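Local coordinates for protein N-acetyl-beta-D glucosaminidase (Rhizomucor miehei CAU432, PDB 4ZM6) that probably hydrolyses beta-N-acetylglucosaminides in a family 3 glycosidase region and transfers acetyl groups from acetyl-CoA to glucosamine in a GCN5-related region, at residues E366-V371 and P503-A508; V477-N482 and Y495-E500. One frame throughout, in Å; residues are numbered along the deposited sequence.

Contact 1 sets the C-terminal end of helix 357-368 against the first turns of helix 503-513; contact 2 pairs neighbouring parallel strands of the mixed sheet on which the latter helix rests. Their centres lie 12 Å apart. Strand 494-497 is followed, after a short loop, by helix 503-513, and both segments of contact 2 lie within the loop closed by contact 1. Tyr-368 OH and Glu-500 OE1, 2.5 Å apart, probably form a hydrogen bond between them, while the methyl of Ala-505 packs on the carbonyl of Glu-500. The side chain of Asp-369 is about 9 Å from bound acetyl-CoA and about 6 Å from that of Arg-520, an acetyl-CoA-binding residue; the side chain of Tyr-499 is about 10 Å from that of Arg-520.

Contact 1 (E366-V371 and P503-A508); sequences ELYDRV and PPAHEA
The ring of Tyr-368 lies over the first turn of helix 503-513, and the pyrrolidine of Pro-504 is the bump on which one face of the ring rests. A chi1 of -83° places Tyr-368 CG on the side of that helix. Pro-504 CB sits over the ring face in a CH-pi contact, 3.9 Å from the centroid and 26° off the normal. It is displaced toward the rim on the CD2 side, while Pro-504 CG reaches Tyr-368 CE2 at 3.5 Å. The other half of the ring is met by Ala-505: its backbone N lies above the same face, and its methyl CB comes to 4.0 Å from Tyr-368 CE1. One turn further on, Ala-508 gives the helix a second, smaller bump. Its CB packs against Tyr-368 CB (4.1 Å) and the carbonyl of Tyr-368. That carbonyl accepts Val-371 N at 3.2 Å, closing a type I turn.

No hydrogen bond joins the two segments; polar ends are held elsewhere. The phenol oxygen points to Glu-500 OE1, a probable hydrogen bond, and Asp-369 makes a salt bridge to Arg-511 further along helix 503-513. The tyrosine at the end of helix 357-368 thus packs on a proline and two alanines of a sheet-flanking helix, in a six-stranded alpha/beta sandwich domain like that following the barrel in many family 3 glycosidases.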
loop_
_atom_site.group_PDB
_atom_site.type_symbol
_atom_site.label_atom_id
_atom_site.label_comp_id
_atom_site.label_asym_id
_atom_site.label_seq_id
_atom_site.Cartn_x
_atom_site.Cartn_y
_atom_site.Cartn_z
ATOM N N GLU A 366 26.017 0.624 -22.045
ATOM C CA GLU A 366 25.947 1.130 -20.675
ATOM C C GLU A 366 25.035 0.290 -19.787
ATOM O O GLU A 366 25.390 -0.013 -18.647
ATOM C CB GLU A 366 25.481 2.591 -20.663
ATOM C CG GLU A 366 26.559 3.577 -21.093
ATOM C CD GLU A 366 26.032 4.978 -21.387
ATOM O OE1 GLU A 366 24.796 5.178 -21.471
ATOM O OE2 GLU A 366 26.873 5.888 -21.542
ATOM N N LEU A 367 23.870 -0.086 -20.304
ATOM C CA LEU A 367 22.919 -0.860 -19.518
ATOM C C LEU A 367 23.391 -2.282 -19.299
ATOM O O LEU A 367 23.397 -2.756 -18.163
ATOM C CB LEU A 367 21.530 -0.877 -20.163
ATOM C CG LEU A 367 20.748 0.442 -20.141
ATOM C CD1 LEU A 367 19.324 0.205 -20.633
ATOM C CD2 LEU A 367 20.742 1.074 -18.753
ATOM N N TYR A 368 23.798 -2.957 -20.371
ATOM C CA TYR A 368 24.133 -4.383 -20.286
ATOM C C TYR A 368 25.276 -4.688 -19.320
ATOM O O TYR A 368 25.332 -5.785 -18.784
ATOM C CB TYR A 368 24.410 -4.985 -21.669
ATOM C CG TYR A 368 23.154 -5.399 -22.412
ATOM C CD1 TYR A 368 22.421 -6.515 -22.011
ATOM C CD2 TYR A 368 22.694 -4.682 -23.513
ATOM C CE1 TYR A 368 21.272 -6.900 -22.686
ATOM C CE2 TYR A 368 21.547 -5.062 -24.193
ATOM C CZ TYR A 368 20.840 -6.171 -23.775
ATOM O OH TYR A 368 19.701 -6.554 -24.448
ATOM N N ASP A 369 26.164 -3.724 -19.076
ATOM C CA ASP A 369 27.211 -3.880 -18.051
ATOM C C ASP A 369 26.650 -3.991 -16.629
ATOM O O ASP A 369 27.361 -4.402 -15.703
ATOM C CB ASP A 369 28.192 -2.703 -18.091
ATOM C CG ASP A 369 29.103 -2.731 -19.302
ATOM O OD1 ASP A 369 29.087 -3.722 -20.062
ATOM O OD2 ASP A 369 29.853 -1.754 -19.492
ATOM N N ARG A 370 25.389 -3.602 -16.458
ATOM C CA ARG A 370 24.714 -3.647 -15.164
ATOM C C ARG A 370 23.688 -4.793 -15.079
ATOM O O ARG A 370 22.907 -4.848 -14.126
ATOM C CB ARG A 370 24.000 -2.307 -14.914
ATOM C CG ARG A 370 24.866 -1.062 -15.104
ATOM C CD ARG A 370 24.033 0.216 -15.182
ATOM N NE ARG A 370 23.211 0.451 -13.988
ATOM C CZ ARG A 370 22.169 1.286 -13.925
ATOM N NH1 ARG A 370 21.777 1.976 -14.996
ATOM N NH2 ARG A 370 21.498 1.418 -12.783
ATOM N N VAL A 371 23.684 -5.691 -16.069
ATOM C CA VAL A 371 22.654 -6.742 -16.173
ATOM C C VAL A 371 23.046 -8.107 -15.582
ATOM O O VAL A 371 22.403 -8.569 -14.643
ATOM C CB VAL A 371 22.168 -6.912 -17.632
ATOM C CG1 VAL A 371 21.377 -8.201 -17.813
ATOM C CG2 VAL A 371 21.320 -5.715 -18.046
ATOM N N PRO A 503 23.475 -10.820 -28.292
ATOM C CA PRO A 503 24.928 -10.560 -28.352
ATOM C C PRO A 503 25.489 -9.632 -27.253
ATOM O O PRO A 503 26.541 -9.931 -26.682
ATOM C CB PRO A 503 25.130 -9.948 -29.745
ATOM C CG PRO A 503 23.958 -10.394 -30.547
ATOM C CD PRO A 503 22.818 -10.635 -29.600
ATOM N N PRO A 504 24.808 -8.510 -26.962
ATOM C CA PRO A 504 25.336 -7.682 -25.873
ATOM C C PRO A 504 25.227 -8.299 -24.468
ATOM O O PRO A 504 26.048 -7.990 -23.601
ATOM C CB PRO A 504 24.513 -6.391 -25.974
ATOM C CG PRO A 504 23.306 -6.746 -26.762
ATOM C CD PRO A 504 23.724 -7.834 -27.696
ATOM N N ALA A 505 24.234 -9.152 -24.240
ATOM C CA ALA A 505 24.131 -9.857 -22.965
ATOM C C ALA A 505 25.286 -10.850 -22.811
ATOM O O ALA A 505 25.825 -11.025 -21.712
ATOM C CB ALA A 505 22.792 -10.565 -22.844
ATOM N N HIS A 506 25.667 -11.489 -23.914
ATOM C CA HIS A 506 26.849 -12.350 -23.933
ATOM C C HIS A 506 28.144 -11.540 -23.785
ATOM O O HIS A 506 29.065 -11.960 -23.082
ATOM C CB HIS A 506 26.894 -13.191 -25.212
ATOM C CG HIS A 506 25.810 -14.223 -25.297
ATOM N ND1 HIS A 506 25.379 -14.756 -26.494
ATOM C CD2 HIS A 506 25.060 -14.812 -24.334
ATOM C CE1 HIS A 506 24.420 -15.634 -26.264
ATOM N NE2 HIS A 506 24.208 -15.687 -24.962
ATOM N N GLU A 507 28.221 -10.382 -24.435
ATOM C CA GLU A 507 29.394 -9.531 -24.285
ATOM C C GLU A 507 29.576 -9.195 -22.806
ATOM O O GLU A 507 30.624 -9.469 -22.229
ATOM C CB GLU A 507 29.266 -8.268 -25.145
ATOM C CG GLU A 507 30.324 -7.190 -24.901
ATOM C CD GLU A 507 31.746 -7.629 -25.215
ATOM O OE1 GLU A 507 32.688 -6.871 -24.876
ATOM O OE2 GLU A 507 31.933 -8.717 -25.808
ATOM N N ALA A 508 28.536 -8.645 -22.187
ATOM C CA ALA A 508 28.567 -8.314 -20.761
ATOM C C ALA A 508 28.883 -9.519 -19.873
ATOM O O ALA A 508 29.578 -9.393 -18.868
ATOM C CB ALA A 508 27.242 -7.708 -20.348
#

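Contact 2 (V477-N482 and Y495-E500); sequences VAAVMN and YLVTYE
Tyr-495 carries CG anti to its backbone N (chi1 174°), and Val-477 turns CG1 the same way (chi1 -179°). The two side chains cross obliquely: Val-477 CB is in the ring plane at its edge, and CG1 lies 3.9 Å from Tyr-495 CD1. Further along the ring, Tyr-495 CE1 is 3.8 Å from the methyl CB of Ala-479, and the hydroxyl beyond bonds to the carbonyl of Pro-483. On the opposite sheet face, Leu-496 brings CD2 to 3.8 Å from Ala-478 CB.

Backbone bonds run alternately between the strands: Leu-496 N to Val-477 O at 3.0 Å, Ala-479 N to Leu-496 O at 3.1 Å, and Thr-498 N to Ala-479 O at 3.2 Å. This is regular parallel pairing inside the mixed six-stranded sheet of an alpha/beta sandwich domain. Strand 447-452 continues the sheet beyond 475-479, and the antiparallel strand 373-377 borders 494-497 at its edge. Helix 503-513 covers the Ala-478 and Leu-496 face, with Ile-513 on Leu-496.

Past the strand ends, the side chains of Val-480 and Thr-498 run alongside each other, with Thr-498 OG1 3.5 Å from Val-480 CB; Ala-509 of helix 503-513 packs on Thr-498. Thr-498 OG1 donates to Glu-500 O at 2.7 Å, approaching from above the carbonyl plane. A water bridges the two loops just past the strand ends, donating to Ala-479 O and Met-481 O and accepting from Tyr-499 N, so Ala-479 O receives both this water and Thr-498 N.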
loop_
_atom_site.group_PDB
_atom_site.type_symbol
_atom_site.label_atom_id
_atom_site.label_comp_id
_atom_site.label_asym_id
_atom_site.label_seq_id
_atom_site.Cartn_x
_atom_site.Cartn_y
_atom_site.Cartn_z
ATOM N N VAL A 477 29.656 -21.918 -15.214
ATOM C CA VAL A 477 28.433 -22.163 -15.973
ATOM C C VAL A 477 27.629 -20.872 -16.152
ATOM O O VAL A 477 27.237 -20.236 -15.174
ATOM C CB VAL A 477 27.557 -23.217 -15.274
ATOM C CG1 VAL A 477 26.288 -23.482 -16.077
ATOM C CG2 VAL A 477 28.352 -24.499 -15.058
ATOM N N ALA A 478 27.390 -20.500 -17.409
ATOM C CA ALA A 478 26.593 -19.322 -17.746
ATOM C C ALA A 478 25.277 -19.742 -18.391
ATOM O O ALA A 478 25.275 -20.266 -19.509
ATOM C CB ALA A 478 27.369 -18.421 -18.694
ATOM N N ALA A 479 24.167 -19.512 -17.685
ATOM C CA ALA A 479 22.821 -19.755 -18.221
ATOM C C ALA A 479 22.283 -18.492 -18.894
ATOM O O ALA A 479 22.193 -17.432 -18.273
ATOM C CB ALA A 479 21.884 -20.208 -17.117
ATOM N N VAL A 480 21.921 -18.607 -20.166
ATOM C CA VAL A 480 21.614 -17.428 -20.969
ATOM C C VAL A 480 20.128 -17.264 -21.300
ATOM O O VAL A 480 19.734 -16.257 -21.882
ATOM C CB VAL A 480 22.465 -17.397 -22.258
ATOM C CG1 VAL A 480 23.938 -17.467 -21.899
ATOM C CG2 VAL A 480 22.103 -18.533 -23.208
ATOM N N MET A 481 19.306 -18.247 -20.943
ATOM C CA MET A 481 17.856 -18.093 -21.059
ATOM C C MET A 481 17.262 -17.862 -19.660
ATOM O O MET A 481 17.491 -16.799 -19.083
ATOM C CB MET A 481 17.250 -19.273 -21.820
ATOM C CG MET A 481 17.687 -19.276 -23.275
ATOM S SD MET A 481 16.929 -20.542 -24.309
ATOM C CE MET A 481 15.318 -19.817 -24.632
ATOM N N ASN A 482 16.530 -18.819 -19.102
ATOM C CA ASN A 482 16.041 -18.654 -17.738
ATOM C C ASN A 482 17.174 -18.847 -16.735
ATOM O O ASN A 482 18.043 -19.690 -16.940
ATOM C CB ASN A 482 14.913 -19.641 -17.430
ATOM C CG ASN A 482 13.677 -19.399 -18.272
ATOM O OD1 ASN A 482 13.494 -18.324 -18.849
ATOM N ND2 ASN A 482 12.811 -20.403 -18.343
ATOM N N TYR A 495 28.559 -20.049 -10.978
ATOM C CA TYR A 495 27.398 -19.960 -11.860
ATOM C C TYR A 495 26.957 -18.503 -11.993
ATOM O O TYR A 495 26.964 -17.754 -11.012
ATOM C CB TYR A 495 26.263 -20.805 -11.270
ATOM C CG TYR A 495 24.925 -20.723 -11.983
ATOM C CD1 TYR A 495 24.713 -21.380 -13.189
ATOM C CD2 TYR A 495 23.859 -20.017 -11.428
ATOM C CE1 TYR A 495 23.488 -21.313 -13.835
ATOM C CE2 TYR A 495 22.632 -19.947 -12.063
ATOM C CZ TYR A 495 22.454 -20.597 -13.264
ATOM O OH TYR A 495 21.237 -20.536 -13.894
ATOM N N LEU A 496 26.588 -18.108 -13.210
ATOM C CA LEU A 496 26.098 -16.751 -13.480
ATOM C C LEU A 496 24.938 -16.794 -14.465
ATOM O O LEU A 496 24.686 -17.818 -15.088
ATOM C CB LEU A 496 27.215 -15.844 -14.017
ATOM C CG LEU A 496 27.744 -16.098 -15.438
ATOM C CD1 LEU A 496 28.228 -14.802 -16.074
ATOM C CD2 LEU A 496 28.851 -17.142 -15.450
ATOM N N VAL A 497 24.237 -15.675 -14.604
ATOM C CA VAL A 497 23.044 -15.614 -15.444
ATOM C C VAL A 497 23.014 -14.311 -16.241
ATOM O O VAL A 497 23.435 -13.263 -15.745
ATOM C CB VAL A 497 21.756 -15.772 -14.605
ATOM C CG1 VAL A 497 21.687 -17.169 -14.005
ATOM C CG2 VAL A 497 21.670 -14.716 -13.505
ATOM N N THR A 498 22.542 -14.394 -17.484
ATOM C CA THR A 498 22.521 -13.247 -18.385
ATOM C C THR A 498 21.107 -12.818 -18.738
ATOM O O THR A 498 20.923 -11.786 -19.381
ATOM C CB THR A 498 23.287 -13.544 -19.693
ATOM O OG1 THR A 498 22.483 -14.339 -20.573
ATOM C CG2 THR A 498 24.602 -14.271 -19.395
ATOM N N TYR A 499 20.117 -13.625 -18.351
ATOM C CA TYR A 499 18.698 -13.316 -18.564
ATOM C C TYR A 499 18.264 -13.204 -20.038
ATOM O O TYR A 499 17.091 -12.937 -20.310
ATOM C CB TYR A 499 18.303 -12.032 -17.808
ATOM C CG TYR A 499 18.711 -12.015 -16.349
ATOM C CD1 TYR A 499 18.011 -12.761 -15.404
ATOM C CD2 TYR A 499 19.789 -11.253 -15.912
ATOM C CE1 TYR A 499 18.376 -12.752 -14.067
ATOM C CE2 TYR A 499 20.164 -11.239 -14.577
ATOM C CZ TYR A 499 19.452 -11.991 -13.659
ATOM O OH TYR A 499 19.812 -11.978 -12.327
ATOM N N GLU A 500 19.191 -13.394 -20.979
ATOM C CA GLU A 500 18.866 -13.397 -22.410
ATOM C C GLU A 500 20.106 -13.741 -23.224
ATOM O O GLU A 500 21.231 -13.498 -22.781
ATOM C CB GLU A 500 18.300 -12.048 -22.872
ATOM C CG GLU A 500 19.245 -10.869 -22.704
ATOM C CD GLU A 500 18.573 -9.551 -23.037
ATOM O OE1 GLU A 500 18.923 -8.949 -24.077
ATOM O OE2 GLU A 500 17.681 -9.131 -22.265
HETATM O O HOH W 1 19.532 -16.417 -17.399
#